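Local coordinates for protein cellulose 1,4-beta-cellobiosidase (Thermobifida fusca, PDB 4JJJ) that probably hydrolyses cellulose to cellobiose as a family 48 cellobiohydrolase, this chain being the catalytic domain of a longer protein, at residues Thr88-Asn94 with Thr140-Tyr144. The protein carries 1 engineered substitution. Residue numbers count along the deposited sequence, not the author numbering.
Sequences TKDQPTN and TNEIY
Two irregular loops of the family 48 (alpha/alpha)6 catalytic domain, one following helix 71-83 and the other helix 131-138, meet through the primary amide of Q91, which pairs with both N and O of I143, mimicking a strand's paired bonds with one side chain. T88 to D90 hold helical phi/psi, the chain extends at Q91 (-128/72), and the backbones come closest at N94, whose CA lies 5.7 Å from CA of N141. Q91 points its CA-CB bond toward the other loop; chi1 p and chi2 t carry the amide across and chi3 near -47° turns it, so that OE1 accepts from I143 N at 3.1 Å and NE2 donates to I143 O at 3.0 Å, both nearly linear; I143 is extended (-96/132). N94, chi1 m, turns ND2 back to Q91 OE1 (3.0 Å) and packs its CB 3.3 Å from O of N141. W303 NE1 also donates to Q91 OE1, and Q91 NE2 also reaches P86 O. In an ST turn, T140 OG1 accepts from E142 N at 3.1 Å. E142 (chi1 m, chi2 t) leaves the backbone sideways, yet its OE2 accepts a very short hydrogen bond of 2.5 Å from T88 OG1, also m. The side chain of N94, against W217 and W303, is about 12 Å from a bound glucose unit. Although Y262, Y301 and W303 pack around I143, between the two loops the bonding is directional and polar.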
loop_
_atom_site.group_PDB
_atom_site.type_symbol
_atom_site.label_atom_id
_atom_site.label_comp_id
_atom_site.label_asym_id
_atom_site.label_seq_id
_atom_site.Cartn_x
_atom_site.Cartn_y
_atom_site.Cartn_z
ATOM N N THR A 88 22.797 -3.440 2.141
ATOM C CA THR A 88 23.844 -2.452 1.865
ATOM C C THR A 88 24.177 -2.375 0.353
ATOM O O THR A 88 24.240 -1.268 -0.231
ATOM C CB THR A 88 25.112 -2.795 2.675
ATOM O OG1 THR A 88 24.777 -2.839 4.083
ATOM C CG2 THR A 88 26.238 -1.786 2.339
ATOM N N LYS A 89 24.289 -3.533 -0.282
ATOM C CA LYS A 89 24.512 -3.593 -1.731
ATOM C C LYS A 89 23.489 -2.805 -2.499
ATOM O O LYS A 89 23.817 -2.134 -3.507
ATOM C CB LYS A 89 24.552 -5.050 -2.229
ATOM C CG LYS A 89 23.230 -5.843 -2.086
ATOM C CD LYS A 89 23.556 -7.323 -2.309
ATOM C CE LYS A 89 22.383 -8.134 -2.772
ATOM N NZ LYS A 89 21.557 -8.612 -1.653
ATOM N N ASP A 90 22.239 -2.890 -2.036
ATOM C CA ASP A 90 21.123 -2.269 -2.722
ATOM C C ASP A 90 20.980 -0.757 -2.447
ATOM O O ASP A 90 20.563 -0.022 -3.313
ATOM C CB ASP A 90 19.808 -2.948 -2.307
ATOM C CG ASP A 90 19.832 -4.488 -2.485
ATOM O OD1 ASP A 90 19.921 -4.880 -3.687
ATOM O OD2 ASP A 90 19.657 -5.210 -1.480
ATOM N N GLN A 91 21.339 -0.309 -1.246
ATOM C CA GLN A 91 21.314 1.116 -0.875
ATOM C C GLN A 91 22.669 1.530 -0.291
ATOM O O GLN A 91 22.855 1.775 0.890
ATOM C CB GLN A 91 20.161 1.431 0.108
ATOM C CG GLN A 91 20.176 0.555 1.359
ATOM C CD GLN A 91 19.194 1.040 2.410
ATOM O OE1 GLN A 91 19.144 2.229 2.703
ATOM N NE2 GLN A 91 18.446 0.125 3.029
ATOM N N PRO A 92 23.694 1.611 -1.186
ATOM C CA PRO A 92 25.091 1.667 -0.645
ATOM C C PRO A 92 25.670 3.010 -0.244
ATOM O O PRO A 92 26.696 3.022 0.501
ATOM C CB PRO A 92 25.885 1.117 -1.857
ATOM C CG PRO A 92 25.093 1.495 -3.067
ATOM C CD PRO A 92 23.646 1.200 -2.584
ATOM N N THR A 93 25.011 4.119 -0.619
ATOM C CA THR A 93 25.646 5.445 -0.447
ATOM C C THR A 93 24.826 6.403 0.443
ATOM O O THR A 93 24.866 7.594 0.240
ATOM C CB THR A 93 25.946 6.042 -1.807
ATOM O OG1 THR A 93 24.770 6.076 -2.617
ATOM C CG2 THR A 93 27.005 5.299 -2.518
ATOM N N ASN A 94 24.167 5.905 1.473
ATOM C CA ASN A 94 23.473 6.794 2.391
ATOM C C ASN A 94 24.451 7.720 3.165
ATOM O O ASN A 94 24.044 8.738 3.688
ATOM C CB ASN A 94 22.621 6.036 3.408
ATOM C CG ASN A 94 21.383 5.417 2.788
ATOM O OD1 ASN A 94 20.398 6.122 2.502
ATOM N ND2 ASN A 94 21.405 4.128 2.661
ATOM N N THR A 140 23.636 2.862 11.881
ATOM C CA THR A 140 23.760 2.763 10.438
ATOM C C THR A 140 23.012 3.946 9.787
ATOM O O THR A 140 22.111 4.522 10.407
ATOM C CB THR A 140 23.174 1.433 9.921
ATOM O OG1 THR A 140 23.191 1.381 8.531
ATOM C CG2 THR A 140 21.732 1.327 10.282
ATOM N N ASN A 141 23.423 4.356 8.606
ATOM C CA ASN A 141 22.740 5.365 7.845
ATOM C C ASN A 141 21.684 4.748 6.904
ATOM O O ASN A 141 21.003 5.491 6.198
ATOM C CB ASN A 141 23.735 6.155 6.996
ATOM C CG ASN A 141 24.649 6.993 7.824
ATOM O OD1 ASN A 141 24.261 7.625 8.812
ATOM N ND2 ASN A 141 25.973 6.883 7.460
ATOM N N GLU A 142 21.542 3.444 6.844
ATOM C CA GLU A 142 20.663 2.779 5.974
ATOM C C GLU A 142 19.194 2.935 6.502
ATOM O O GLU A 142 18.980 3.088 7.698
ATOM C CB GLU A 142 21.015 1.280 5.909
ATOM C CG GLU A 142 22.351 1.084 5.170
ATOM C CD GLU A 142 22.833 -0.336 5.083
ATOM O OE1 GLU A 142 22.056 -1.270 5.357
ATOM O OE2 GLU A 142 24.054 -0.593 4.802
ATOM N N ILE A 143 18.219 2.745 5.608
ATOM C CA ILE A 143 16.748 2.808 5.941
ATOM C C ILE A 143 16.342 1.383 6.168
ATOM O O ILE A 143 16.614 0.534 5.334
ATOM C CB ILE A 143 15.961 3.392 4.792
ATOM C CG1 ILE A 143 16.368 4.779 4.567
ATOM C CG2 ILE A 143 14.427 3.270 4.952
ATOM C CD1 ILE A 143 16.028 5.782 5.602
ATOM N N TYR A 144 15.633 1.098 7.264
ATOM C CA TYR A 144 15.033 -0.170 7.511
ATOM C C TYR A 144 13.491 -0.065 7.259
ATOM O O TYR A 144 12.747 0.213 8.156
ATOM C CB TYR A 144 15.297 -0.626 8.935
ATOM C CG TYR A 144 14.866 -2.037 9.236
ATOM C CD1 TYR A 144 13.685 -2.339 9.843
ATOM C CD2 TYR A 144 15.699 -3.088 8.917
ATOM C CE1 TYR A 144 13.364 -3.622 10.144
ATOM C CE2 TYR A 144 15.408 -4.384 9.184
ATOM C CZ TYR A 144 14.213 -4.663 9.820
ATOM O OH TYR A 144 13.931 -5.999 10.173
#